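Long-range contact in cytolethal distending toxin protein B (Haemophilus ducreyi, PDB 1SR4), which probably acts as the DNase I-like, DNA-damaging catalytic subunit of a bacterial genotoxin that disturbs the host cell cycle: residues B[145-159]-B[172-185]. Sequence-based numbering, arbitrary orientation.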
loop_
_atom_site.group_PDB
_atom_site.type_symbol
_atom_site.label_atom_id
_atom_site.label_comp_id
_atom_site.label_asym_id
_atom_site.label_seq_id
_atom_site.Cartn_x
_atom_site.Cartn_y
_atom_site.Cartn_z
ATOM N N SER B 145 -21.805 4.441 -14.286
ATOM C CA SER B 145 -23.173 4.897 -14.553
ATOM C C SER B 145 -24.190 4.589 -13.463
ATOM O O SER B 145 -25.239 5.232 -13.391
ATOM C CB SER B 145 -23.660 4.303 -15.877
ATOM O OG SER B 145 -23.798 2.895 -15.770
ATOM N N ASP B 146 -23.877 3.609 -12.622
ATOM C CA ASP B 146 -24.751 3.204 -11.531
ATOM C C ASP B 146 -24.540 4.034 -10.268
ATOM O O ASP B 146 -25.306 3.917 -9.308
ATOM C CB ASP B 146 -24.497 1.722 -11.206
ATOM C CG ASP B 146 -23.018 1.428 -10.876
ATOM O OD1 ASP B 146 -22.118 2.021 -11.504
ATOM O OD2 ASP B 146 -22.753 0.580 -10.002
ATOM N N ALA B 147 -23.518 4.884 -10.269
ATOM C CA ALA B 147 -23.168 5.662 -9.080
ATOM C C ALA B 147 -24.196 6.632 -8.498
ATOM O O ALA B 147 -24.357 6.718 -7.278
ATOM C CB ALA B 147 -21.855 6.396 -9.335
ATOM N N VAL B 148 -24.891 7.372 -9.350
ATOM C CA VAL B 148 -25.862 8.324 -8.835
ATOM C C VAL B 148 -27.022 7.661 -8.096
ATOM O O VAL B 148 -27.373 8.097 -6.990
ATOM C CB VAL B 148 -26.400 9.245 -9.963
ATOM C CG1 VAL B 148 -27.633 10.006 -9.478
ATOM C CG2 VAL B 148 -25.309 10.236 -10.375
ATOM N N SER B 149 -27.625 6.621 -8.683
ATOM C CA SER B 149 -28.738 5.950 -7.998
ATOM C C SER B 149 -28.240 5.185 -6.773
ATOM O O SER B 149 -28.977 5.011 -5.801
ATOM C CB SER B 149 -29.524 5.016 -8.949
ATOM O OG SER B 149 -28.768 3.918 -9.399
ATOM N N LEU B 150 -26.988 4.744 -6.800
ATOM C CA LEU B 150 -26.427 4.038 -5.644
ATOM C C LEU B 150 -26.340 5.031 -4.471
ATOM O O LEU B 150 -26.781 4.732 -3.366
ATOM C CB LEU B 150 -25.033 3.481 -5.963
ATOM C CG LEU B 150 -24.389 2.587 -4.892
ATOM C CD1 LEU B 150 -25.287 1.394 -4.616
ATOM C CD2 LEU B 150 -23.012 2.112 -5.359
ATOM N N ILE B 151 -25.786 6.214 -4.727
ATOM C CA ILE B 151 -25.659 7.253 -3.704
ATOM C C ILE B 151 -27.058 7.678 -3.212
ATOM O O ILE B 151 -27.290 7.807 -2.007
ATOM C CB ILE B 151 -24.915 8.507 -4.267
ATOM C CG1 ILE B 151 -23.502 8.120 -4.738
ATOM C CG2 ILE B 151 -24.855 9.617 -3.204
ATOM C CD1 ILE B 151 -22.699 7.410 -3.710
ATOM N N ARG B 152 -27.986 7.897 -4.145
ATOM C CA ARG B 152 -29.349 8.274 -3.778
ATOM C C ARG B 152 -30.005 7.216 -2.892
ATOM O O ARG B 152 -30.641 7.550 -1.884
ATOM C CB ARG B 152 -30.208 8.509 -5.033
ATOM C CG ARG B 152 -31.701 8.733 -4.720
ATOM C CD ARG B 152 -32.532 8.968 -5.980
ATOM N NE ARG B 152 -32.297 7.938 -6.991
ATOM C CZ ARG B 152 -32.577 6.648 -6.827
ATOM N NH1 ARG B 152 -33.110 6.226 -5.691
ATOM N NH2 ARG B 152 -32.310 5.777 -7.793
ATOM N N ASN B 153 -29.860 5.939 -3.238
ATOM C CA ASN B 153 -30.479 4.899 -2.422
ATOM C C ASN B 153 -29.850 4.846 -1.029
ATOM O O ASN B 153 -30.534 4.571 -0.043
ATOM C CB ASN B 153 -30.387 3.530 -3.100
ATOM C CG ASN B 153 -31.348 3.397 -4.275
ATOM O OD1 ASN B 153 -32.245 4.217 -4.445
ATOM N ND2 ASN B 153 -31.172 2.356 -5.080
ATOM N N ILE B 154 -28.549 5.100 -0.939
ATOM C CA ILE B 154 -27.892 5.101 0.364
ATOM C C ILE B 154 -28.472 6.267 1.164
ATOM O O ILE B 154 -28.815 6.118 2.336
ATOM C CB ILE B 154 -26.351 5.261 0.223
ATOM C CG1 ILE B 154 -25.754 3.970 -0.364
ATOM C CG2 ILE B 154 -25.723 5.594 1.581
ATOM C CD1 ILE B 154 -24.282 4.071 -0.705
ATOM N N PHE B 155 -28.594 7.423 0.518
ATOM C CA PHE B 155 -29.147 8.615 1.169
ATOM C C PHE B 155 -30.546 8.354 1.744
ATOM O O PHE B 155 -30.801 8.601 2.926
ATOM C CB PHE B 155 -29.229 9.775 0.169
ATOM C CG PHE B 155 -29.888 11.016 0.724
ATOM C CD1 PHE B 155 -29.211 11.846 1.610
ATOM C CD2 PHE B 155 -31.196 11.340 0.372
ATOM C CE1 PHE B 155 -29.831 12.986 2.138
ATOM C CE2 PHE B 155 -31.821 12.471 0.891
ATOM C CZ PHE B 155 -31.140 13.294 1.775
ATOM N N THR B 156 -31.454 7.864 0.908
ATOM C CA THR B 156 -32.822 7.604 1.350
ATOM C C THR B 156 -32.862 6.551 2.450
ATOM O O THR B 156 -33.766 6.554 3.280
ATOM C CB THR B 156 -33.707 7.137 0.187
ATOM O OG1 THR B 156 -33.232 5.877 -0.290
ATOM C CG2 THR B 156 -33.650 8.127 -0.955
ATOM N N THR B 157 -31.882 5.649 2.450
ATOM C CA THR B 157 -31.798 4.606 3.464
ATOM C C THR B 157 -31.675 5.201 4.860
ATOM O O THR B 157 -32.255 4.691 5.818
ATOM C CB THR B 157 -30.574 3.697 3.231
ATOM O OG1 THR B 157 -30.773 2.919 2.049
ATOM C CG2 THR B 157 -30.353 2.773 4.422
ATOM N N PHE B 158 -30.922 6.286 4.974
ATOM C CA PHE B 158 -30.698 6.918 6.265
ATOM C C PHE B 158 -31.404 8.243 6.452
ATOM O O PHE B 158 -31.757 8.605 7.572
ATOM C CB PHE B 158 -29.197 7.151 6.481
ATOM C CG PHE B 158 -28.386 5.890 6.509
ATOM C CD1 PHE B 158 -28.411 5.058 7.616
ATOM C CD2 PHE B 158 -27.620 5.520 5.409
ATOM C CE1 PHE B 158 -27.689 3.869 7.632
ATOM C CE2 PHE B 158 -26.889 4.328 5.413
ATOM C CZ PHE B 158 -26.925 3.502 6.522
ATOM N N ASN B 159 -31.611 8.965 5.359
ATOM C CA ASN B 159 -32.212 10.287 5.436
ATOM C C ASN B 159 -33.605 10.479 4.841
ATOM O O ASN B 159 -33.857 11.509 4.209
ATOM C CB ASN B 159 -31.264 11.309 4.800
ATOM C CG ASN B 159 -29.815 11.140 5.261
ATOM O OD1 ASN B 159 -29.003 10.471 4.601
ATOM N ND2 ASN B 159 -29.489 11.738 6.405
ATOM N N TRP B 172 -22.549 8.966 7.260
ATOM C CA TRP B 172 -22.151 7.858 6.397
ATOM C C TRP B 172 -21.131 8.318 5.358
ATOM O O TRP B 172 -21.137 9.475 4.942
ATOM C CB TRP B 172 -23.354 7.200 5.703
ATOM C CG TRP B 172 -24.327 8.119 5.012
ATOM C CD1 TRP B 172 -25.469 8.647 5.541
ATOM C CD2 TRP B 172 -24.284 8.551 3.645
ATOM N NE1 TRP B 172 -26.144 9.370 4.588
ATOM C CE2 TRP B 172 -25.439 9.328 3.416
ATOM C CE3 TRP B 172 -23.379 8.357 2.591
ATOM C CZ2 TRP B 172 -25.721 9.909 2.177
ATOM C CZ3 TRP B 172 -23.660 8.939 1.350
ATOM C CH2 TRP B 172 -24.823 9.704 1.159
ATOM N N MET B 173 -20.264 7.391 4.959
ATOM C CA MET B 173 -19.182 7.640 4.013
ATOM C C MET B 173 -19.137 6.491 2.993
ATOM O O MET B 173 -19.038 5.331 3.376
ATOM C CB MET B 173 -17.881 7.660 4.802
ATOM C CG MET B 173 -16.812 8.536 4.273
ATOM S SD MET B 173 -15.389 8.442 5.380
ATOM C CE MET B 173 -14.166 8.915 4.271
ATOM N N VAL B 174 -19.193 6.823 1.708
ATOM C CA VAL B 174 -19.167 5.834 0.633
ATOM C C VAL B 174 -17.787 5.971 -0.016
ATOM O O VAL B 174 -17.475 7.002 -0.601
ATOM C CB VAL B 174 -20.287 6.131 -0.385
ATOM C CG1 VAL B 174 -20.270 5.100 -1.497
ATOM C CG2 VAL B 174 -21.629 6.131 0.334
ATOM N N VAL B 175 -16.972 4.926 0.100
ATOM C CA VAL B 175 -15.590 4.947 -0.390
ATOM C C VAL B 175 -15.250 3.818 -1.354
ATOM O O VAL B 175 -15.536 2.656 -1.088
ATOM C CB VAL B 175 -14.616 4.835 0.798
ATOM C CG1 VAL B 175 -13.183 5.068 0.339
ATOM C CG2 VAL B 175 -15.033 5.827 1.893
ATOM N N GLY B 176 -14.597 4.149 -2.459
ATOM C CA GLY B 176 -14.244 3.092 -3.376
ATOM C C GLY B 176 -13.883 3.549 -4.765
ATOM O O GLY B 176 -13.486 4.689 -4.978
ATOM N N ASP B 177 -14.031 2.628 -5.706
ATOM C CA ASP B 177 -13.710 2.858 -7.109
ATOM C C ASP B 177 -14.988 3.289 -7.819
ATOM O O ASP B 177 -15.842 2.443 -8.153
ATOM C CB ASP B 177 -13.168 1.551 -7.682
ATOM C CG ASP B 177 -12.716 1.662 -9.129
ATOM O OD1 ASP B 177 -13.057 2.654 -9.824
ATOM O OD2 ASP B 177 -12.014 0.719 -9.566
ATOM N N PHE B 178 -15.123 4.601 -8.033
ATOM C CA PHE B 178 -16.296 5.164 -8.696
ATOM C C PHE B 178 -16.218 5.098 -10.210
ATOM O O PHE B 178 -17.217 5.290 -10.899
ATOM C CB PHE B 178 -16.512 6.612 -8.246
ATOM C CG PHE B 178 -17.093 6.721 -6.867
ATOM C CD1 PHE B 178 -18.469 6.729 -6.683
ATOM C CD2 PHE B 178 -16.265 6.788 -5.748
ATOM C CE1 PHE B 178 -19.024 6.807 -5.407
ATOM C CE2 PHE B 178 -16.810 6.864 -4.468
ATOM C CZ PHE B 178 -18.197 6.876 -4.300
ATOM N N ASN B 179 -15.027 4.834 -10.728
ATOM C CA ASN B 179 -14.845 4.712 -12.160
ATOM C C ASN B 179 -15.285 5.919 -12.982
ATOM O O ASN B 179 -15.740 5.765 -14.106
ATOM C CB ASN B 179 -15.541 3.438 -12.677
ATOM C CG ASN B 179 -14.586 2.254 -12.756
ATOM O OD1 ASN B 179 -13.465 2.409 -13.221
ATOM N ND2 ASN B 179 -15.024 1.072 -12.313
ATOM N N ARG B 180 -15.141 7.114 -12.422
ATOM C CA ARG B 180 -15.476 8.354 -13.132
ATOM C C ARG B 180 -14.834 9.477 -12.338
ATOM O O ARG B 180 -14.581 9.326 -11.145
ATOM C CB ARG B 180 -16.996 8.560 -13.220
ATOM C CG ARG B 180 -17.691 8.653 -11.860
ATOM C CD ARG B 180 -19.179 8.360 -11.977
ATOM N NE ARG B 180 -19.898 9.412 -12.687
ATOM C CZ ARG B 180 -21.217 9.409 -12.854
ATOM N NH1 ARG B 180 -21.946 8.410 -12.367
ATOM N NH2 ARG B 180 -21.812 10.404 -13.491
ATOM N N ALA B 181 -14.554 10.595 -12.994
ATOM C CA ALA B 181 -13.921 11.717 -12.328
ATOM C C ALA B 181 -14.811 12.303 -11.241
ATOM O O ALA B 181 -16.038 12.264 -11.330
ATOM C CB ALA B 181 -13.571 12.787 -13.355
ATOM N N PRO B 182 -14.204 12.843 -10.185
ATOM C CA PRO B 182 -15.007 13.426 -9.104
ATOM C C PRO B 182 -15.963 14.522 -9.614
ATOM O O PRO B 182 -17.117 14.597 -9.190
ATOM C CB PRO B 182 -13.952 13.979 -8.151
ATOM C CG PRO B 182 -12.800 13.037 -8.337
ATOM C CD PRO B 182 -12.777 12.783 -9.827
ATOM N N ALA B 183 -15.476 15.375 -10.513
ATOM C CA ALA B 183 -16.307 16.455 -11.047
ATOM C C ALA B 183 -17.444 15.915 -11.904
ATOM O O ALA B 183 -18.530 16.490 -11.939
ATOM C CB ALA B 183 -15.455 17.432 -11.879
ATOM N N ASN B 184 -17.186 14.825 -12.618
ATOM C CA ASN B 184 -18.214 14.234 -13.460
ATOM C C ASN B 184 -19.337 13.707 -12.562
ATOM O O ASN B 184 -20.517 13.885 -12.860
ATOM C CB ASN B 184 -17.603 13.115 -14.316
ATOM C CG ASN B 184 -18.648 12.304 -15.068
ATOM O OD1 ASN B 184 -19.312 11.436 -14.503
ATOM N ND2 ASN B 184 -18.787 12.582 -16.352
ATOM N N LEU B 185 -18.972 13.080 -11.447
ATOM C CA LEU B 185 -19.973 12.567 -10.514
ATOM C C LEU B 185 -20.712 13.727 -9.855
ATOM O O LEU B 185 -21.927 13.693 -9.707
ATOM C CB LEU B 185 -19.319 11.716 -9.416
ATOM C CG LEU B 185 -20.272 11.203 -8.329
ATOM C CD1 LEU B 185 -21.375 10.352 -8.966
ATOM C CD2 LEU B 185 -19.500 10.390 -7.298
HETATM O O HOH W 1 -24.821 7.760 -12.405
#
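Trp172 and Val174, on one face of strand 172-175, pack against helix 147-159 in an arrangement that belongs to the DNase I-like sandwich: the helix covers the outer face of one sheet, while Met173 and Val175 turn to strand 7-11 of the other. The axes of the helix and this strand run nearly antiparallel (162°) with a closest approach of 10.5 Å, as expected for the helix of a beta-alpha-beta crossover between the parallel neighbours 132-138 and 171-175. Packing is tight around the indole. Ile154 CG2 sits over one face, 3.8 Å from the centroid of the six-membered ring of Trp172 and 13° off its normal, a CH-pi contact. This CG2 is anti to the backbone N, and the other branch, CG1-CD1, meets Val174 CG2 tip to tip, CD1 to CG2 3.5 Å. Phe155 presents its ring edge to Trp172 CZ2, and the Phe158 ring lies near parallel to the pyrrole ring but slid aside. The other end is looser and partly solvated. Arg180 NH1 approaches Ala147 CB at 3.6 Å, yet its polar link to 145-148 runs through a water, which accepts from NH1 and Val148 N and donates to Ser145 O; Asn184 OD1 receives both NE and NH2 side-on. By contrast, the buried indole bonds directly: Trp172 NE1 donates to an in-plane lone pair of Asn159 OD1 at 3.1 Å, with an N-H...O angle of 164°.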